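PDB 5VGU: microcompartments protein from Halothece sp. PCC 7418, which forms hexamers that probably serve as tiles of the beta-carboxysome shell, alone or mixed with the related protein CcmK3. Local coordinates for residues Gly7-Lys12 and His63-Ala68; Ala19-Met24 and Val30-Tyr35; Tyr35-Ala38 and Arg42-Ile45. All coordinates share one frame; numbering follows the deposited sequence.

The three contacts belong to one BMC domain and are built on its antiparallel sheet. Contact 1 and contact 2 set helices 51-65 and 14-27 against the same side of that sheet; their centres are about 10 Å apart, and they meet where L9 CD1 lies 3.8 Å from M24 CE. Contact 3 is the hairpin of strands 30-39 and 42-49, its centre about 11 Å from that of contact 1 and about 12 Å from that of contact 2. E10 ties it to contact 1 through a salt bridge, OE2 to R42 NH2 at 2.7 Å. Contacts 2 and 3 share Y35, and I45 CD1 lies 3.7 Å from M24 SD. Neighbouring subunits of the hexamer reach all three.

Contact 1: Gly7-Lys12 and His63-Ala68; sequences GSLETK and HAVDKA
T11 and V65 touch through their methyls, and the first torsion of each turns a methyl toward the other. In T11 the hydroxyl OG1 stands between the backbone N and the carbonyl carbon (chi1 64°), which leaves CG2 opposite the carbonyl carbon and turned to the helix. V65 places CG1 opposite its own N (chi1 174°) and swings CG2 against the strand. The two CG2 atoms of T11 and V65 come within 3.8 Å. V65 CG1 is 4.2 Å from T11 CG2, so the threonine methyl rests against both arms of the valine fork. The two side chains come from opposite directions and overlap flank to flank.

V65 CG2 also approaches L9, more loosely, with L9 CD2 at 4.3 Å. L9 and T11 are two residues apart on strand 5-12 and face the same way, and one valine methyl serves both. The contact is purely apolar: no hydrogen bond crosses it, and T11 OG1 is instead bonded to G13 O. Only 91 Å² is buried between the segments, in keeping with a single valine meeting two strand residues. V65 also opens a type I turn that runs to A68, in which A68 N bonds V65 O at 3.1 Å.

The surroundings complete the burial. L9 is also packed by A20 and M24 of helix 14-27 and by M58 and I62 of helix 51-65, while T11 touches V17. The alternate residue E10 serves the other face of the sheet, where its OE1 accepts a bond from F14 N of a neighbouring subunit. A layer of two helices laid on one side of a four-stranded antiparallel sheet, with strand 5-12 inside it, is the ferredoxin-like beta-alpha-beta-beta-alpha-beta core of the BMC fold.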
loop_
_atom_site.group_PDB
_atom_site.type_symbol
_atom_site.label_atom_id
_atom_site.label_comp_id
_atom_site.label_asym_id
_atom_site.label_seq_id
_atom_site.Cartn_x
_atom_site.Cartn_y
_atom_site.Cartn_z
ATOM N N GLY A 7 7.319 -24.056 2.042
ATOM C CA GLY A 7 5.873 -23.967 2.166
ATOM C C GLY A 7 5.463 -22.513 2.303
ATOM O O GLY A 7 6.112 -21.744 3.019
ATOM N N SER A 8 4.365 -22.159 1.650
ATOM C CA SER A 8 3.856 -20.807 1.745
ATOM C C SER A 8 2.352 -20.866 1.921
ATOM O O SER A 8 1.668 -21.599 1.201
ATOM C CB SER A 8 4.222 -19.983 0.490
ATOM O OG SER A 8 3.739 -18.649 0.619
ATOM N N LEU A 9 1.859 -20.067 2.851
ATOM C CA LEU A 9 0.448 -20.018 3.198
ATOM C C LEU A 9 0.054 -18.562 3.390
ATOM O O LEU A 9 0.785 -17.794 4.019
ATOM C CB LEU A 9 0.196 -20.854 4.465
ATOM C CG LEU A 9 -1.214 -20.908 5.039
ATOM C CD1 LEU A 9 -1.411 -22.232 5.742
ATOM C CD2 LEU A 9 -1.449 -19.758 6.005
ATOM N N GLU A 10 -1.125 -18.199 2.890
ATOM C CA GLU A 10 -1.582 -16.820 2.914
ATOM C C GLU A 10 -3.007 -16.768 3.444
ATOM O O GLU A 10 -3.870 -17.524 2.980
ATOM C CB GLU A 10 -1.480 -16.216 1.494
ATOM C CG GLU A 10 -1.805 -14.753 1.347
ATOM C CD GLU A 10 -1.455 -14.233 -0.047
ATOM O OE1 GLU A 10 -0.312 -14.467 -0.495
ATOM O OE2 GLU A 10 -2.326 -13.584 -0.672
ATOM N N THR A 11 -3.249 -15.881 4.421
ATOM C CA THR A 11 -4.558 -15.730 5.046
ATOM C C THR A 11 -5.108 -14.327 4.830
ATOM O O THR A 11 -4.376 -13.368 4.589
ATOM C CB THR A 11 -4.508 -15.991 6.561
ATOM O OG1 THR A 11 -3.676 -15.012 7.205
ATOM C CG2 THR A 11 -3.962 -17.379 6.877
ATOM N N LYS A 12 -6.424 -14.215 4.964
ATOM C CA LYS A 12 -7.058 -12.923 5.164
ATOM C C LYS A 12 -6.973 -12.599 6.651
ATOM O O LYS A 12 -7.524 -13.332 7.481
ATOM C CB LYS A 12 -8.509 -12.961 4.687
ATOM C CG LYS A 12 -9.207 -11.596 4.667
ATOM C CD LYS A 12 -8.673 -10.711 3.550
ATOM C CE LYS A 12 -9.647 -9.593 3.228
ATOM N NZ LYS A 12 -9.320 -8.954 1.917
ATOM N N HIS A 63 -5.207 -26.282 9.164
ATOM C CA HIS A 63 -6.239 -26.513 10.165
ATOM C C HIS A 63 -6.251 -25.433 11.234
ATOM O O HIS A 63 -7.321 -25.102 11.748
ATOM C CB HIS A 63 -6.059 -27.908 10.755
ATOM C CG HIS A 63 -6.489 -28.983 9.805
ATOM N ND1 HIS A 63 -5.697 -29.408 8.758
ATOM C CD2 HIS A 63 -7.651 -29.669 9.701
ATOM C CE1 HIS A 63 -6.343 -30.329 8.067
ATOM N NE2 HIS A 63 -7.529 -30.510 8.620
ATOM N N ALA A 64 -5.097 -24.836 11.553
ATOM C CA ALA A 64 -5.066 -23.808 12.586
ATOM C C ALA A 64 -5.752 -22.525 12.140
ATOM O O ALA A 64 -6.212 -21.750 12.990
ATOM C CB ALA A 64 -3.633 -23.486 13.000
ATOM N N VAL A 65 -5.815 -22.258 10.830
ATOM C CA VAL A 65 -6.439 -21.012 10.398
ATOM C C VAL A 65 -7.885 -20.941 10.891
ATOM O O VAL A 65 -8.373 -19.869 11.267
ATOM C CB VAL A 65 -6.355 -20.843 8.871
ATOM C CG1 VAL A 65 -7.134 -19.623 8.454
ATOM C CG2 VAL A 65 -4.893 -20.714 8.405
ATOM N N ASP A 66 -8.595 -22.074 10.891
ATOM C CA ASP A 66 -9.990 -22.092 11.338
ATOM C C ASP A 66 -10.140 -21.810 12.827
ATOM O O ASP A 66 -11.247 -21.500 13.278
ATOM C CB ASP A 66 -10.633 -23.432 11.005
ATOM C CG ASP A 66 -10.489 -23.791 9.548
ATOM O OD1 ASP A 66 -10.701 -22.905 8.691
ATOM O OD2 ASP A 66 -10.165 -24.958 9.258
ATOM N N LYS A 67 -9.070 -21.928 13.607
ATOM C CA LYS A 67 -9.134 -21.589 15.018
ATOM C C LYS A 67 -9.088 -20.086 15.266
ATOM O O LYS A 67 -9.345 -19.658 16.398
ATOM C CB LYS A 67 -7.998 -22.284 15.773
ATOM C CG LYS A 67 -7.934 -23.806 15.531
ATOM C CD LYS A 67 -9.277 -24.503 15.778
ATOM C CE LYS A 67 -9.173 -26.020 15.606
ATOM N NZ LYS A 67 -8.236 -26.650 16.587
ATOM N N ALA A 68 -8.762 -19.269 14.258
ATOM C CA ALA A 68 -8.776 -17.820 14.413
ATOM C C ALA A 68 -10.125 -17.310 13.925
ATOM O O ALA A 68 -10.453 -17.453 12.738
ATOM C CB ALA A 68 -7.635 -17.158 13.634
#

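Contact 2: Ala19-Met24 and Val30-Tyr35; sequences AAADAM and VTLVGY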
loop_
_atom_site.group_PDB
_atom_site.type_symbol
_atom_site.label_atom_id
_atom_site.label_comp_id
_atom_site.label_asym_id
_atom_site.label_seq_id
_atom_site.Cartn_x
_atom_site.Cartn_y
_atom_site.Cartn_z
ATOM N N ALA A 19 -1.847 -17.806 13.901
ATOM C CA ALA A 19 -2.284 -19.154 14.264
ATOM C C ALA A 19 -1.611 -20.218 13.404
ATOM O O ALA A 19 -1.155 -21.252 13.916
ATOM C CB ALA A 19 -3.802 -19.255 14.147
ATOM N N ALA A 20 -1.572 -20.006 12.080
ATOM C CA ALA A 20 -0.981 -20.998 11.190
ATOM C C ALA A 20 0.515 -21.157 11.445
ATOM O O ALA A 20 1.032 -22.279 11.460
ATOM C CB ALA A 20 -1.232 -20.624 9.719
ATOM N N ALA A 21 1.234 -20.039 11.621
ATOM C CA ALA A 21 2.679 -20.105 11.827
ATOM C C ALA A 21 3.018 -20.899 13.077
ATOM O O ALA A 21 3.939 -21.725 13.074
ATOM C CB ALA A 21 3.266 -18.693 11.939
ATOM N N ASP A 22 2.296 -20.644 14.165
ATOM C CA ASP A 22 2.571 -21.343 15.414
ATOM C C ASP A 22 2.306 -22.842 15.272
ATOM O O ASP A 22 3.099 -23.666 15.734
ATOM C CB ASP A 22 1.738 -20.737 16.533
ATOM C CG ASP A 22 2.165 -21.212 17.895
ATOM O OD1 ASP A 22 3.305 -20.911 18.325
ATOM O OD2 ASP A 22 1.345 -21.917 18.509
ATOM N N ALA A 23 1.208 -23.218 14.619
ATOM C CA ALA A 23 0.931 -24.641 14.419
ATOM C C ALA A 23 1.998 -25.299 13.560
ATOM O O ALA A 23 2.419 -26.431 13.831
ATOM C CB ALA A 23 -0.454 -24.824 13.804
ATOM N N MET A 24 2.462 -24.602 12.523
ATOM C CA MET A 24 3.445 -25.182 11.612
ATOM C C MET A 24 4.721 -25.549 12.342
ATOM O O MET A 24 5.196 -26.693 12.250
ATOM C CB MET A 24 3.748 -24.192 10.482
ATOM C CG MET A 24 2.690 -24.094 9.431
ATOM S SD MET A 24 3.022 -22.674 8.359
ATOM C CE MET A 24 2.107 -23.120 6.894
ATOM N N VAL A 30 10.323 -27.656 11.040
ATOM C CA VAL A 30 10.431 -26.622 10.024
ATOM C C VAL A 30 10.804 -25.312 10.695
ATOM O O VAL A 30 10.617 -25.124 11.902
ATOM C CB VAL A 30 9.124 -26.460 9.221
ATOM C CG1 VAL A 30 8.751 -27.770 8.550
ATOM C CG2 VAL A 30 7.966 -25.974 10.107
ATOM N N THR A 31 11.316 -24.394 9.878
ATOM C CA THR A 31 11.691 -23.053 10.297
ATOM C C THR A 31 10.802 -22.046 9.575
ATOM O O THR A 31 10.707 -22.061 8.339
ATOM C CB THR A 31 13.158 -22.753 9.968
ATOM O OG1 THR A 31 14.025 -23.722 10.577
ATOM C CG2 THR A 31 13.534 -21.368 10.434
ATOM N N LEU A 32 10.172 -21.168 10.344
ATOM C CA LEU A 32 9.495 -20.010 9.790
ATOM C C LEU A 32 10.565 -18.985 9.456
ATOM O O LEU A 32 11.310 -18.565 10.345
ATOM C CB LEU A 32 8.489 -19.453 10.798
ATOM C CG LEU A 32 7.779 -18.162 10.410
ATOM C CD1 LEU A 32 6.804 -18.385 9.264
ATOM C CD2 LEU A 32 7.072 -17.617 11.685
ATOM N N VAL A 33 10.698 -18.634 8.177
ATOM C CA VAL A 33 11.782 -17.750 7.760
ATOM C C VAL A 33 11.338 -16.306 7.521
ATOM O O VAL A 33 12.183 -15.394 7.572
ATOM C CB VAL A 33 12.504 -18.311 6.510
ATOM C CG1 VAL A 33 13.019 -19.707 6.784
ATOM C CG2 VAL A 33 11.634 -18.305 5.278
ATOM N N GLY A 34 10.058 -16.061 7.280
ATOM C CA GLY A 34 9.620 -14.701 7.000
ATOM C C GLY A 34 8.129 -14.634 6.752
ATOM O O GLY A 34 7.426 -15.653 6.717
ATOM N N TYR A 35 7.645 -13.397 6.633
ATOM C CA TYR A 35 6.261 -13.137 6.274
ATOM C C TYR A 35 6.212 -11.919 5.360
ATOM O O TYR A 35 7.152 -11.112 5.305
ATOM C CB TYR A 35 5.365 -12.921 7.513
ATOM C CG TYR A 35 5.352 -11.510 8.097
ATOM C CD1 TYR A 35 6.463 -11.012 8.770
ATOM C CD2 TYR A 35 4.220 -10.693 8.001
ATOM C CE1 TYR A 35 6.458 -9.736 9.323
ATOM C CE2 TYR A 35 4.205 -9.409 8.552
ATOM C CZ TYR A 35 5.329 -8.937 9.201
ATOM O OH TYR A 35 5.344 -7.662 9.756
#
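A21 and L32 make the apolar touch between helix and strand, A21 CB to L32 CD2 at 4.0 Å. L32 carries its CG opposite the backbone N (chi1 175°), which extends the branch from the strand to the helix. One turn further along the helix, V30 CG2 sits 3.6 Å from the carbonyl oxygen M24 O. This is a methyl against a peptide group rather than against a side chain, and no hydrogen bond links the segments. M24 starts out toward the strand at CB, but the nearly extended chain beyond CB (chi2 169°) runs away from strand 30-39, and M24 packs on M58 and I45. The CA atoms of A21 and L32 are 7.1 Å apart and those of M24 and V30 7.3 Å, so the helix keeps a nearly constant spacing from the strand at these two points.

Helix 14-27 connects strand 5-12 to strand 30-39, which runs parallel to it with strand 42-49 lying between them; the unit is a beta-alpha-beta crossover, and this contact packs its helix on its second strand.

Around this shell, the alanines of the helix meet other elements closely: A20 meets V65, A23 meets A64, and A21 meets I45. T31 and V33 point to the other side of strand 30-39, where Y94 packs on them, and V33 O accepts a bond from N95 ND2. Another copy of the protein bonds to both segments. L32 N is bonded to N85 OD1 of that neighbouring subunit, and D22, which forms a salt bridge with K26, also takes H83 N of the same subunit on its OD1.

Contact 3: Tyr35-Ala38 and Arg42-Ile45; sequences YIRA and RFTI
Y35 and F43 project from the same face of the hairpin as neighbours, with their rings meeting at their edges: Y35 CE2 is 4.2 Å from F43 CD2, and each atom lies near the plane of the other ring. The tyrosine reaches this place with CG between its backbone N and carbonyl carbon (chi1 84°). On the same face R37 runs alongside F43, its CG 3.8 Å from F43 CE2, before the chain bends at chi3 and carries the guanidinium away, its plane 50° from that of the ring. I45 completes the row, with I45 CG2 3.8 Å from Y35 CB.

I36 and T44 occupy the opposite face, likewise adjacent, CB to CB at 4.0 Å. They form a hydrogen-bonded antiparallel pair, I36 N to T44 O at 2.8 Å and T44 N to I36 O at 2.9 Å, flanked by the non-hydrogen-bonded pairs Y35 with I45 and R37 with F43. A third bond, A38 N to R42 O at 2.9 Å, extends the pairing toward the turn. In BMC hexamers this turn probably borders the central pore, consistent with A38 packing on F43 of one neighbouring subunit and F43 on A38 of another.

Strand 42-49 is flanked on its other edge by strand 5-12, to which F43 and I45 bond through their backbones, while E10 of that strand anchors T44 OG1. Helix 14-27 lies over the face bearing F43 and I45: F14 meets F43 edge to face, and V17 packs on both F43 and I45.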
loop_
_atom_site.group_PDB
_atom_site.type_symbol
_atom_site.label_atom_id
_atom_site.label_comp_id
_atom_site.label_asym_id
_atom_site.label_seq_id
_atom_site.Cartn_x
_atom_site.Cartn_y
_atom_site.Cartn_z
ATOM N N TYR A 35 7.645 -13.397 6.633
ATOM C CA TYR A 35 6.261 -13.137 6.274
ATOM C C TYR A 35 6.212 -11.919 5.360
ATOM O O TYR A 35 7.152 -11.112 5.305
ATOM C CB TYR A 35 5.365 -12.921 7.513
ATOM C CG TYR A 35 5.352 -11.510 8.097
ATOM C CD1 TYR A 35 6.463 -11.012 8.770
ATOM C CD2 TYR A 35 4.220 -10.693 8.001
ATOM C CE1 TYR A 35 6.458 -9.736 9.323
ATOM C CE2 TYR A 35 4.205 -9.409 8.552
ATOM C CZ TYR A 35 5.329 -8.937 9.201
ATOM O OH TYR A 35 5.344 -7.662 9.756
ATOM N N ILE A 36 5.091 -11.792 4.648
ATOM C CA ILE A 36 4.849 -10.710 3.698
ATOM C C ILE A 36 3.502 -10.076 4.014
ATOM O O ILE A 36 2.505 -10.782 4.158
ATOM C CB ILE A 36 4.828 -11.198 2.228
ATOM C CG1 ILE A 36 6.012 -12.098 1.898
ATOM C CG2 ILE A 36 4.767 -9.998 1.274
ATOM C CD1 ILE A 36 5.920 -12.723 0.488
ATOM N N ARG A 37 3.459 -8.742 4.064
ATOM C CA ARG A 37 2.193 -8.020 3.959
ATOM C C ARG A 37 1.846 -7.915 2.486
ATOM O O ARG A 37 2.477 -7.146 1.756
ATOM C CB ARG A 37 2.302 -6.619 4.553
ATOM C CG ARG A 37 2.612 -6.565 5.993
ATOM C CD ARG A 37 2.362 -5.138 6.504
ATOM N NE ARG A 37 3.147 -4.166 5.748
ATOM C CZ ARG A 37 3.074 -2.848 5.905
ATOM N NH1 ARG A 37 2.239 -2.320 6.796
ATOM N NH2 ARG A 37 3.839 -2.056 5.165
ATOM N N ALA A 38 0.854 -8.680 2.041
ATOM C CA ALA A 38 0.573 -8.796 0.620
ATOM C C ALA A 38 -0.339 -7.695 0.114
ATOM O O ALA A 38 -0.508 -7.565 -1.108
ATOM C CB ALA A 38 -0.041 -10.166 0.299
ATOM N N ARG A 42 -4.143 -9.207 3.504
ATOM C CA ARG A 42 -3.643 -10.569 3.362
ATOM C C ARG A 42 -2.177 -10.631 3.794
ATOM O O ARG A 42 -1.409 -9.674 3.605
ATOM C CB ARG A 42 -3.850 -11.062 1.931
ATOM C CG ARG A 42 -5.324 -11.430 1.728
ATOM C CD ARG A 42 -5.722 -11.637 0.295
ATOM N NE ARG A 42 -4.933 -12.665 -0.374
ATOM C CZ ARG A 42 -5.395 -13.416 -1.364
ATOM N NH1 ARG A 42 -6.648 -13.281 -1.785
ATOM N NH2 ARG A 42 -4.616 -14.309 -1.930
ATOM N N PHE A 43 -1.821 -11.742 4.440
ATOM C CA PHE A 43 -0.500 -11.958 5.011
ATOM C C PHE A 43 -0.015 -13.329 4.559
ATOM O O PHE A 43 -0.781 -14.297 4.563
ATOM C CB PHE A 43 -0.521 -11.883 6.530
ATOM C CG PHE A 43 -0.846 -10.507 7.066
ATOM C CD1 PHE A 43 -2.149 -10.085 7.180
ATOM C CD2 PHE A 43 0.167 -9.648 7.425
ATOM C CE1 PHE A 43 -2.449 -8.825 7.651
ATOM C CE2 PHE A 43 -0.129 -8.379 7.926
ATOM C CZ PHE A 43 -1.434 -7.976 8.031
ATOM N N THR A 44 1.245 -13.393 4.144
ATOM C CA THR A 44 1.879 -14.614 3.665
ATOM C C THR A 44 2.960 -15.033 4.649
ATOM O O THR A 44 3.760 -14.200 5.077
ATOM C CB THR A 44 2.527 -14.410 2.275
ATOM O OG1 THR A 44 1.652 -13.677 1.413
ATOM C CG2 THR A 44 2.889 -15.720 1.628
ATOM N N ILE A 45 3.034 -16.323 4.971
ATOM C CA ILE A 45 4.155 -16.827 5.752
ATOM C C ILE A 45 4.873 -17.893 4.932
ATOM O O ILE A 45 4.272 -18.554 4.083
ATOM C CB ILE A 45 3.740 -17.380 7.129
ATOM C CG1 ILE A 45 2.532 -18.334 7.012
ATOM C CG2 ILE A 45 3.463 -16.215 8.095
ATOM C CD1 ILE A 45 2.184 -19.030 8.304
#